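PDB 4OTE: lipoprotein, which probably binds methionine outside the cell membrane as the substrate-binding lipoprotein of an uptake transporter, and carries zinc ions in this crystal. Local coordinates for residues A[23-27]-A[219-225]; A[78-84]-A[195-201]; A[86-92]-A[186-191]; A[127-131]-A[141-146]. All coordinates share one frame; numbering follows the deposited sequence. Where two conformers were deposited one is given.

Contact 1 (A[23-27]-A[219-225]); sequences LKPLI and VLTSDKA
Ile-27 and Val-219 mark the closest backbone approach, with Ile-27 CA and Val-219 CA 6.8 Å apart, where helix 24-29 runs past the joint between helices 211-220 and 223-233. No hydrogen bond crosses here; the two sides meet through aliphatic carbons. Val-219 holds the middle. With CG1 anti to the carbonyl carbon (chi1 -53°), CG2 falls between that carbon and the backbone N and comes to 3.7 Å from Ile-27 CG1, the two side chains crossing at about a right angle. Val-219 CG1 rests 4.0 Å from Leu-26 CG, and those two side chains slide past each other head to tail. Leu-23 pushes its fork into the joint itself: CD1 touches Leu-220 CD2 at 3.9 Å and also reaches Ala-225 CB, while CD2 runs beside the aliphatic part of Lys-224, 4.0 Å from its CG. Leu-26 CD2 lies 3.7 Å from Ser-222 OG, closing over a hydroxyl with two bonds of its own. Ser-222 is the N-cap of helix 223-233: OG accepts from Ala-225 N at 3.1 Å and donates to Val-219 O at 2.6 Å, approaching that carbonyl tilted 22° from its plane. One side chain thus ties the end of one helix to the start of the next. A zinc ion lies close to the Leu-26 side chain, and Asp-223, a zinc ligand in a crystal of this protein, pairs with Arg-226. Around the contact, Ile-27 packs on Leu-34 of strand 33-39 and on Tyr-32, and Ala-225 meets Phe-241 at the chain's end.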
# COMPACT_ATOMS: atom_id res chain seq x y z
N LEU A 23 7.08 0.16 -18.28
CA LEU A 23 7.17 -1.20 -18.83
C LEU A 23 6.42 -1.38 -20.16
O LEU A 23 6.43 -2.47 -20.72
CB LEU A 23 6.66 -2.22 -17.81
CG LEU A 23 7.57 -2.45 -16.61
CD1 LEU A 23 6.83 -3.23 -15.53
CD2 LEU A 23 8.84 -3.19 -17.02
N LYS A 24 5.77 -0.32 -20.64
CA LYS A 24 5.04 -0.36 -21.92
C LYS A 24 5.86 -0.93 -23.08
O LYS A 24 5.39 -1.82 -23.78
CB LYS A 24 4.56 1.03 -22.34
CG LYS A 24 3.13 1.35 -22.00
CD LYS A 24 2.80 2.72 -22.58
CE LYS A 24 1.43 3.20 -22.15
NZ LYS A 24 1.24 4.61 -22.58
N PRO A 25 7.07 -0.38 -23.31
CA PRO A 25 7.89 -0.87 -24.42
C PRO A 25 8.19 -2.37 -24.33
O PRO A 25 8.24 -3.05 -25.35
CB PRO A 25 9.19 -0.07 -24.29
CG PRO A 25 8.85 1.11 -23.44
CD PRO A 25 7.78 0.63 -22.51
N LEU A 26 8.39 -2.86 -23.11
CA LEU A 26 8.66 -4.28 -22.89
C LEU A 26 7.42 -5.11 -23.18
O LEU A 26 7.51 -6.21 -23.71
CB LEU A 26 9.14 -4.51 -21.45
CG LEU A 26 9.79 -5.85 -21.13
CD1 LEU A 26 10.91 -6.18 -22.11
CD2 LEU A 26 10.34 -5.82 -19.71
N ILE A 27 6.25 -4.57 -22.83
CA ILE A 27 4.98 -5.24 -23.11
C ILE A 27 4.74 -5.27 -24.62
O ILE A 27 4.24 -6.26 -25.16
CB ILE A 27 3.82 -4.59 -22.34
CG1 ILE A 27 4.00 -4.86 -20.85
CG2 ILE A 27 2.47 -5.13 -22.80
CD1 ILE A 27 3.19 -3.96 -19.94
N VAL A 219 6.65 -9.33 -17.32
CA VAL A 219 7.33 -8.04 -17.35
C VAL A 219 7.44 -7.42 -15.96
O VAL A 219 8.42 -6.73 -15.68
CB VAL A 219 6.69 -7.04 -18.34
CG1 VAL A 219 6.56 -7.66 -19.73
CG2 VAL A 219 5.34 -6.54 -17.84
N LEU A 220 6.47 -7.68 -15.09
CA LEU A 220 6.46 -7.08 -13.75
C LEU A 220 7.47 -7.72 -12.79
O LEU A 220 7.79 -7.14 -11.76
CB LEU A 220 5.06 -7.11 -13.13
CG LEU A 220 4.14 -5.96 -13.55
CD1 LEU A 220 2.68 -6.32 -13.31
CD2 LEU A 220 4.51 -4.68 -12.82
N THR A 221 7.96 -8.91 -13.13
CA THR A 221 9.02 -9.57 -12.36
C THR A 221 10.35 -9.57 -13.14
O THR A 221 11.27 -10.31 -12.79
CB THR A 221 8.63 -11.01 -11.99
OG1 THR A 221 8.29 -11.74 -13.17
CG2 THR A 221 7.43 -11.01 -11.06
N SER A 222 10.45 -8.74 -14.18
CA SER A 222 11.66 -8.67 -15.00
C SER A 222 12.78 -7.90 -14.31
O SER A 222 12.53 -7.16 -13.36
CB SER A 222 11.35 -7.99 -16.34
OG SER A 222 11.00 -6.62 -16.15
N ASP A 223 14.00 -8.04 -14.82
CA ASP A 223 15.12 -7.23 -14.35
C ASP A 223 14.86 -5.74 -14.55
O ASP A 223 15.27 -4.92 -13.73
CB ASP A 223 16.41 -7.62 -15.08
CG ASP A 223 16.91 -9.01 -14.70
OD1 ASP A 223 16.43 -9.60 -13.71
OD2 ASP A 223 17.82 -9.51 -15.39
N LYS A 224 14.18 -5.39 -15.64
CA LYS A 224 13.80 -4.00 -15.91
C LYS A 224 12.87 -3.46 -14.82
O LYS A 224 13.04 -2.33 -14.34
CB LYS A 224 13.15 -3.88 -17.29
CG LYS A 224 12.70 -2.47 -17.68
CD LYS A 224 13.85 -1.49 -17.67
CE LYS A 224 13.43 -0.12 -18.18
NZ LYS A 224 14.53 0.87 -18.03
N ALA A 225 11.90 -4.27 -14.42
CA ALA A 225 10.96 -3.89 -13.36
C ALA A 225 11.67 -3.67 -12.03
O ALA A 225 11.34 -2.73 -11.29
CB ALA A 225 9.88 -4.95 -13.21

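Contact 2 (A[78-84]-A[195-201]); sequences AGKKLYV and DEYANLL. With MSE (selenomethionine), chain C.
Asn-199 O receives two backbone N-H groups, a sound bond from Leu-82 N at 3.0 Å and a weak one from Tyr-83 N at 3.5 Å, so both residues face Asn-199 in a classic beta bulge. In return Tyr-83 O takes Asn-199 N at 2.6 Å, and Ala-198 CA adds a C-H contact to the same oxygen. Farther along, Gly-79 N bonds to Leu-201 O at 2.8 Å; between these points a water donates to Lys-80 O and accepts from Leu-201 N, bridging backbone groups that do not bond directly. Leu-200 CB presses against Lys-80 O at 3.1 Å, a tight fit, while its CD1 reaches Ala-78 CB. The Tyr-83 ring, its CG set between backbone N and carbonyl carbon (chi1 48°), brings CE1 obliquely to 3.4 Å from Asn-199 CB. On the outside, Lys-81 CB packs on Ala-198 CB at 3.7 Å, and its chain passes over Asp-195 O, with only a weak bond from NZ. Strands 76-84 and 199-204 run antiparallel in the larger mixed sheet, and the pairing delivers Asn-199 to the selenomethionine pocket, an arrangement consistent with the two-domain periplasmic binding protein fold.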
# COMPACT_ATOMS: atom_id res chain seq x y z
N ALA A 78 -5.16 -13.00 -6.21
CA ALA A 78 -3.83 -12.39 -6.12
C ALA A 78 -2.80 -13.17 -6.95
O ALA A 78 -2.79 -14.40 -6.92
CB ALA A 78 -3.38 -12.32 -4.67
N GLY A 79 -1.95 -12.45 -7.67
CA GLY A 79 -0.87 -13.06 -8.44
C GLY A 79 0.41 -13.19 -7.62
O GLY A 79 0.36 -13.27 -6.40
N LYS A 80 1.55 -13.19 -8.30
CA LYS A 80 2.86 -13.27 -7.64
C LYS A 80 3.18 -11.99 -6.86
O LYS A 80 2.82 -10.89 -7.29
CB LYS A 80 3.96 -13.50 -8.68
CG LYS A 80 3.83 -14.81 -9.44
CD LYS A 80 4.88 -14.93 -10.54
CE LYS A 80 4.79 -16.28 -11.23
NZ LYS A 80 5.62 -16.33 -12.47
N LYS A 81 3.88 -12.14 -5.74
CA LYS A 81 4.35 -11.00 -4.94
C LYS A 81 5.35 -10.16 -5.75
O LYS A 81 6.26 -10.72 -6.36
CB LYS A 81 5.04 -11.47 -3.67
CG LYS A 81 4.17 -12.26 -2.69
CD LYS A 81 4.99 -12.61 -1.46
CE LYS A 81 4.35 -13.68 -0.59
NZ LYS A 81 2.92 -13.45 -0.30
N LEU A 82 5.19 -8.84 -5.75
CA LEU A 82 6.04 -7.96 -6.56
C LEU A 82 6.95 -7.07 -5.73
O LEU A 82 8.16 -7.07 -5.91
CB LEU A 82 5.19 -7.10 -7.50
CG LEU A 82 4.26 -7.89 -8.41
CD1 LEU A 82 3.43 -6.94 -9.26
CD2 LEU A 82 5.03 -8.87 -9.29
N TYR A 83 6.35 -6.32 -4.81
CA TYR A 83 7.10 -5.39 -3.98
C TYR A 83 6.31 -5.02 -2.73
O TYR A 83 5.08 -5.02 -2.73
CB TYR A 83 7.43 -4.12 -4.77
CG TYR A 83 6.25 -3.54 -5.51
CD1 TYR A 83 5.30 -2.76 -4.84
CD2 TYR A 83 6.07 -3.76 -6.87
CE1 TYR A 83 4.21 -2.23 -5.51
CE2 TYR A 83 4.99 -3.22 -7.55
CZ TYR A 83 4.06 -2.46 -6.87
OH TYR A 83 2.98 -1.94 -7.56
N VAL A 84 7.05 -4.69 -1.67
CA VAL A 84 6.47 -4.25 -0.41
C VAL A 84 6.57 -2.73 -0.32
O VAL A 84 7.54 -2.14 -0.82
CB VAL A 84 7.19 -4.87 0.79
CG1 VAL A 84 6.37 -4.67 2.05
CG2 VAL A 84 7.44 -6.35 0.56
N ASP A 195 6.68 -9.69 3.50
CA ASP A 195 6.19 -10.00 2.15
C ASP A 195 4.74 -10.47 2.12
O ASP A 195 4.15 -10.61 1.04
CB ASP A 195 7.12 -10.99 1.42
CG ASP A 195 7.07 -12.40 1.99
OD1 ASP A 195 6.40 -12.62 3.03
OD2 ASP A 195 7.71 -13.29 1.40
N GLU A 196 4.15 -10.71 3.29
CA GLU A 196 2.72 -10.95 3.40
C GLU A 196 1.94 -9.75 2.85
O GLU A 196 0.84 -9.91 2.31
CB GLU A 196 2.33 -11.20 4.86
CG GLU A 196 0.90 -11.68 5.07
CD GLU A 196 0.56 -11.95 6.52
OE1 GLU A 196 1.48 -12.31 7.30
OE2 GLU A 196 -0.62 -11.81 6.89
N TYR A 197 2.52 -8.56 2.98
CA TYR A 197 1.91 -7.33 2.49
C TYR A 197 2.51 -6.84 1.16
O TYR A 197 2.40 -5.67 0.82
CB TYR A 197 2.02 -6.25 3.57
CG TYR A 197 1.36 -6.65 4.86
CD1 TYR A 197 0.01 -7.00 4.89
CD2 TYR A 197 2.07 -6.69 6.06
CE1 TYR A 197 -0.61 -7.39 6.06
CE2 TYR A 197 1.46 -7.08 7.24
CZ TYR A 197 0.12 -7.42 7.24
OH TYR A 197 -0.51 -7.80 8.40
N ALA A 198 3.13 -7.76 0.42
CA ALA A 198 3.66 -7.42 -0.90
C ALA A 198 2.51 -7.06 -1.84
O ALA A 198 1.54 -7.82 -1.96
CB ALA A 198 4.46 -8.58 -1.46
N ASN A 199 2.60 -5.90 -2.47
CA ASN A 199 1.65 -5.53 -3.51
C ASN A 199 1.84 -6.45 -4.70
O ASN A 199 2.93 -7.00 -4.90
CB ASN A 199 1.82 -4.07 -3.94
CG ASN A 199 1.43 -3.09 -2.86
OD1 ASN A 199 1.48 -3.40 -1.66
ND2 ASN A 199 1.04 -1.89 -3.26
N LEU A 200 0.78 -6.61 -5.49
CA LEU A 200 0.79 -7.59 -6.56
C LEU A 200 -0.31 -7.32 -7.58
O LEU A 200 -1.23 -6.54 -7.33
CB LEU A 200 0.66 -9.02 -5.99
CG LEU A 200 -0.22 -9.22 -4.75
CD1 LEU A 200 -1.70 -9.02 -5.06
CD2 LEU A 200 0.01 -10.59 -4.14
N LEU A 201 -0.18 -7.95 -8.73
CA LEU A 201 -1.20 -7.90 -9.75
C LEU A 201 -2.38 -8.75 -9.28
O LEU A 201 -2.19 -9.83 -8.71
CB LEU A 201 -0.66 -8.43 -11.08
CG LEU A 201 -1.49 -8.09 -12.32
CD1 LEU A 201 -1.29 -6.63 -12.72
CD2 LEU A 201 -1.12 -9.02 -13.47
N MSE C . 0.59 0.39 -1.24
CA MSE C . -0.30 0.04 -0.09
C MSE C . 0.51 -0.62 0.97
O MSE C . 1.18 -1.63 0.71
OXT MSE C . 0.51 -0.15 2.11
CB MSE C . -1.45 -0.90 -0.48
CG MSE C . -2.43 -1.10 0.67
SE MSE C . -3.79 -2.46 0.20
CE MSE C . -4.79 -1.37 -1.08
O HOH W 1 1.76 -9.88 -9.53

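Contact 3 (A[86-92]-A[186-191]); sequences PAILYSY and NGIYTA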
# COMPACT_ATOMS: atom_id res chain seq x y z
N PRO A 86 6.42 -0.60 2.82
CA PRO A 86 6.28 -0.49 4.27
C PRO A 86 5.62 0.82 4.67
O PRO A 86 5.94 1.87 4.10
CB PRO A 86 7.72 -0.53 4.78
CG PRO A 86 8.51 -1.17 3.70
CD PRO A 86 7.82 -0.82 2.42
N ALA A 87 4.70 0.76 5.62
CA ALA A 87 4.08 1.96 6.18
C ALA A 87 5.16 2.84 6.78
O ALA A 87 6.08 2.35 7.43
CB ALA A 87 3.05 1.59 7.24
N ILE A 88 5.07 4.14 6.53
CA ILE A 88 6.02 5.10 7.05
C ILE A 88 5.29 6.10 7.93
O ILE A 88 4.22 6.59 7.57
CB ILE A 88 6.79 5.81 5.92
CG1 ILE A 88 7.71 4.81 5.21
CG2 ILE A 88 7.61 6.98 6.47
CD1 ILE A 88 8.31 5.33 3.92
N LEU A 89 5.87 6.37 9.10
CA LEU A 89 5.34 7.37 10.02
C LEU A 89 6.00 8.70 9.69
O LEU A 89 7.22 8.83 9.77
CB LEU A 89 5.62 6.96 11.47
CG LEU A 89 5.03 7.81 12.60
CD1 LEU A 89 3.51 7.83 12.54
CD2 LEU A 89 5.50 7.30 13.96
N TYR A 90 5.18 9.68 9.28
CA TYR A 90 5.66 11.00 8.88
C TYR A 90 5.37 12.02 9.97
O TYR A 90 4.46 11.84 10.77
CB TYR A 90 4.98 11.46 7.59
CG TYR A 90 5.33 10.63 6.37
CD1 TYR A 90 4.61 9.48 6.06
CD2 TYR A 90 6.36 11.01 5.52
CE1 TYR A 90 4.91 8.73 4.94
CE2 TYR A 90 6.67 10.26 4.40
CZ TYR A 90 5.94 9.12 4.11
OH TYR A 90 6.24 8.36 3.00
N SER A 91 6.15 13.10 9.99
CA SER A 91 5.98 14.16 10.97
C SER A 91 6.62 15.46 10.49
O SER A 91 7.72 15.43 9.92
CB SER A 91 6.59 13.74 12.31
OG SER A 91 6.41 14.75 13.30
N TYR A 92 5.93 16.57 10.70
CA TYR A 92 6.49 17.91 10.48
C TYR A 92 7.01 18.53 11.78
O TYR A 92 7.58 19.62 11.76
CB TYR A 92 5.43 18.86 9.89
CG TYR A 92 5.01 18.61 8.46
CD1 TYR A 92 5.83 17.94 7.56
CD2 TYR A 92 3.78 19.09 8.00
CE1 TYR A 92 5.43 17.73 6.25
CE2 TYR A 92 3.37 18.88 6.69
CZ TYR A 92 4.20 18.20 5.82
OH TYR A 92 3.81 17.99 4.52
N ASN A 186 11.14 13.69 6.18
CA ASN A 186 10.07 13.76 7.19
C ASN A 186 9.59 12.44 7.78
O ASN A 186 8.68 12.44 8.61
CB ASN A 186 8.89 14.54 6.60
CG ASN A 186 9.14 16.03 6.56
OD1 ASN A 186 9.49 16.59 5.53
ND2 ASN A 186 9.02 16.67 7.72
N GLY A 187 10.19 11.33 7.38
CA GLY A 187 9.84 10.03 7.94
C GLY A 187 10.62 9.80 9.22
O GLY A 187 11.81 10.07 9.27
N ILE A 188 9.94 9.30 10.25
CA ILE A 188 10.59 9.01 11.53
C ILE A 188 10.59 7.52 11.89
O ILE A 188 11.22 7.11 12.85
CB ILE A 188 9.97 9.84 12.68
CG1 ILE A 188 8.53 9.41 12.97
CG2 ILE A 188 10.02 11.33 12.35
CD1 ILE A 188 7.92 10.12 14.17
N TYR A 189 9.88 6.72 11.11
CA TYR A 189 9.82 5.28 11.34
C TYR A 189 9.29 4.61 10.09
O TYR A 189 8.32 5.07 9.49
CB TYR A 189 8.91 4.96 12.54
CG TYR A 189 8.54 3.49 12.64
CD1 TYR A 189 9.42 2.58 13.22
CD2 TYR A 189 7.33 3.03 12.16
CE1 TYR A 189 9.09 1.24 13.32
CE2 TYR A 189 6.99 1.68 12.25
CZ TYR A 189 7.87 0.79 12.83
OH TYR A 189 7.53 -0.54 12.92
N THR A 190 9.95 3.52 9.70
CA THR A 190 9.50 2.69 8.60
C THR A 190 9.21 1.30 9.15
O THR A 190 9.98 0.78 9.97
CB THR A 190 10.58 2.59 7.51
OG1 THR A 190 11.01 3.90 7.14
CG2 THR A 190 10.04 1.87 6.27
N ALA A 191 8.10 0.71 8.72
CA ALA A 191 7.68 -0.59 9.22
C ALA A 191 8.59 -1.70 8.70
O ALA A 191 9.22 -1.54 7.65
CB ALA A 191 6.23 -0.87 8.84
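Leu-89 spends both its backbone groups on strand 187-190, an edge strand of a five-stranded mixed sheet, in an antiparallel pairing with strand 88-90. Its N-H goes to Tyr-189 O at 2.8 Å, in the carbonyl plane, and its O takes Ile-188 N, also at 2.8 Å and nearly straight at 174°. Ala-87 O is met by Ala-191 N at 2.9 Å. Farther along, Ser-91 N donates to Asn-186 O at 3.0 Å, while Ile-88 and Tyr-90 bond through their backbones to Ile-171 and Ala-169 of strand 168-171. Ser-91 OG has its own partners, Thr-167 O foremost. Ile-88 and Thr-190 lie side by side. Leu-89 CD2 packs on Ile-188 CD1 at 3.7 Å, brought there by Ile-188 CG1 standing between its backbone N and carbonyl carbon. Ile-88 CG2 also sits over one face of the Tyr-90 ring, toward its rim. The last acceptor, Ser-91 O, is filled by a side chain, Asn-186 ND2, at 2.8 Å; the oxygen lies near the amide plane, though the donor is tilted 25° from the carbonyl plane. That same ND2 meets the edge of the Tyr-92 ring, 3.4 Å from CD1, with amide and ring planes 78° apart.

Contact 4 (A[127-131]-A[141-146]); sequences LLTLP and DIIENP
Thr-129 and the pair Ile-143 and Glu-144 join two oppositely running arms of the long loop that links helix 112-124 to strand 150-154. The arms, 147° apart in direction, are hydrogen-bonded like a short antiparallel pair, yet neither forms a regular strand. Thr-129 makes all three bonds. Its N donates to Glu-144 O at 3.0 Å, its O accepts from Ile-143 N at 2.8 Å, and its hydroxyl OG1 accepts from Glu-144 N at 2.8 Å. The side chain can do this because OG1 stands between the backbone N and carbonyl carbon (chi1 63°), facing the opposite arm; the bond is somewhat bent, 142° at the hydrogen. OG1 is also pressed close to the start of the glutamate chain, 3.1 Å from Glu-144 CB, and Thr-129 CG2 leans toward the Glu-144 carboxylate. On the inner side Leu-128 CD2 meets Ile-142 CD1 at 3.8 Å, crossing it at about a right angle, and Leu-130 CD2 comes up to Ile-142 CG1. Leu-128 and Ile-142 both rest on Phe-151 of strand 150-154, and Leu-130 packs on Leu-119 and Arg-120 of helix 112-124. That helix also receives polar ties: Leu-130 N bonds to Glu-123 and Pro-131 O to Arg-120. Asn-145 fixes its amide through a bond from ND2 to Ile-149 O. The ends of the pairing are formed by prolines, with Pro-146 CD near Leu-127 O. At the opposite end Pro-131 sits against Ile-143 CD1, and its ring carbon CD lies 3.1 Å from Asp-141 O.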
# COMPACT_ATOMS: atom_id res chain seq x y z
N LEU A 127 6.09 2.08 22.41
CA LEU A 127 5.25 3.25 22.69
C LEU A 127 3.95 2.93 23.44
O LEU A 127 3.38 3.80 24.08
CB LEU A 127 4.94 4.02 21.40
CG LEU A 127 5.66 5.36 21.25
CD1 LEU A 127 6.38 5.45 19.92
CD2 LEU A 127 4.68 6.52 21.43
N LEU A 128 3.49 1.68 23.34
CA LEU A 128 2.28 1.24 24.05
C LEU A 128 2.21 -0.28 24.12
O LEU A 128 3.03 -0.97 23.53
CB LEU A 128 1.03 1.82 23.37
CG LEU A 128 0.91 1.72 21.84
CD1 LEU A 128 0.66 0.29 21.39
CD2 LEU A 128 -0.19 2.64 21.33
N THR A 129 1.23 -0.80 24.86
CA THR A 129 1.02 -2.25 24.96
C THR A 129 -0.42 -2.61 24.62
O THR A 129 -1.35 -1.87 24.93
CB THR A 129 1.37 -2.78 26.37
OG1 THR A 129 0.50 -2.19 27.35
CG2 THR A 129 2.82 -2.48 26.72
N LEU A 130 -0.58 -3.77 23.99
CA LEU A 130 -1.89 -4.26 23.55
C LEU A 130 -2.12 -5.67 24.09
O LEU A 130 -1.18 -6.32 24.55
CB LEU A 130 -1.93 -4.28 22.02
CG LEU A 130 -1.85 -2.91 21.33
CD1 LEU A 130 -1.32 -3.05 19.91
CD2 LEU A 130 -3.21 -2.23 21.34
N PRO A 131 -3.38 -6.15 24.05
CA PRO A 131 -3.63 -7.54 24.46
C PRO A 131 -3.00 -8.55 23.51
O PRO A 131 -2.84 -8.28 22.32
CB PRO A 131 -5.17 -7.65 24.43
CG PRO A 131 -5.62 -6.52 23.56
CD PRO A 131 -4.63 -5.42 23.80
N ASP A 141 -8.39 -0.63 22.90
CA ASP A 141 -7.76 -1.83 23.46
C ASP A 141 -6.35 -1.58 24.01
O ASP A 141 -5.68 -2.52 24.43
CB ASP A 141 -7.70 -2.93 22.40
CG ASP A 141 -9.04 -3.17 21.74
OD1 ASP A 141 -10.06 -3.22 22.47
OD2 ASP A 141 -9.08 -3.30 20.50
N ILE A 142 -5.90 -0.33 24.02
CA ILE A 142 -4.57 0.00 24.52
C ILE A 142 -4.50 -0.20 26.03
O ILE A 142 -5.24 0.43 26.78
CB ILE A 142 -4.17 1.45 24.16
CG1 ILE A 142 -3.97 1.59 22.65
CG2 ILE A 142 -2.90 1.86 24.90
CD1 ILE A 142 -3.91 3.01 22.15
N ILE A 143 -3.62 -1.10 26.47
CA ILE A 143 -3.45 -1.38 27.89
C ILE A 143 -2.61 -0.27 28.53
O ILE A 143 -3.13 0.49 29.34
CB ILE A 143 -2.81 -2.77 28.12
CG1 ILE A 143 -3.75 -3.86 27.59
CG2 ILE A 143 -2.53 -3.00 29.60
CD1 ILE A 143 -3.17 -5.26 27.61
N GLU A 144 -1.34 -0.18 28.17
CA GLU A 144 -0.46 0.88 28.67
C GLU A 144 -0.15 1.89 27.57
O GLU A 144 0.04 1.53 26.41
CB GLU A 144 0.84 0.30 29.23
CG GLU A 144 0.62 -0.71 30.34
CD GLU A 144 1.90 -1.08 31.06
OE1 GLU A 144 2.96 -1.19 30.39
OE2 GLU A 144 1.86 -1.28 32.29
N ASN A 145 -0.11 3.16 27.97
CA ASN A 145 0.11 4.27 27.05
C ASN A 145 0.93 5.36 27.76
O ASN A 145 0.42 6.45 28.03
CB ASN A 145 -1.23 4.82 26.56
CG ASN A 145 -1.10 5.82 25.42
OD1 ASN A 145 0.01 6.23 25.06
ND2 ASN A 145 -2.23 6.23 24.86
N PRO A 146 2.20 5.06 28.07
CA PRO A 146 3.03 5.94 28.91
C PRO A 146 2.95 7.42 28.54
O PRO A 146 2.76 8.26 29.42
CB PRO A 146 4.46 5.42 28.68
CG PRO A 146 4.38 4.47 27.53
CD PRO A 146 2.98 3.93 27.56

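How the contacts relate
The four contacts nest along the chain: contact 4 inside the loop closed by contact 3, that inside contact 2, and contact 2 inside contact 1. Contacts 1 and 2 share a lobe, centres about 16 Å apart, and touch where Thr-221 CG2 meets Leu-82 CD2 at 3.7 Å. Contact 2 belongs to the seven-stranded sheet, contact 3 to the five-stranded one, the two contact centres being about 21 Å apart; the chain passes between these sheets just after strand 76-84 and again after strand 187-190, probably the linkers of a hinged binding protein, with selenomethionine bound nearby. Contact 4 lies farthest out, about 45 Å from contact 1 between centres and on the opposite side of the chain's centre.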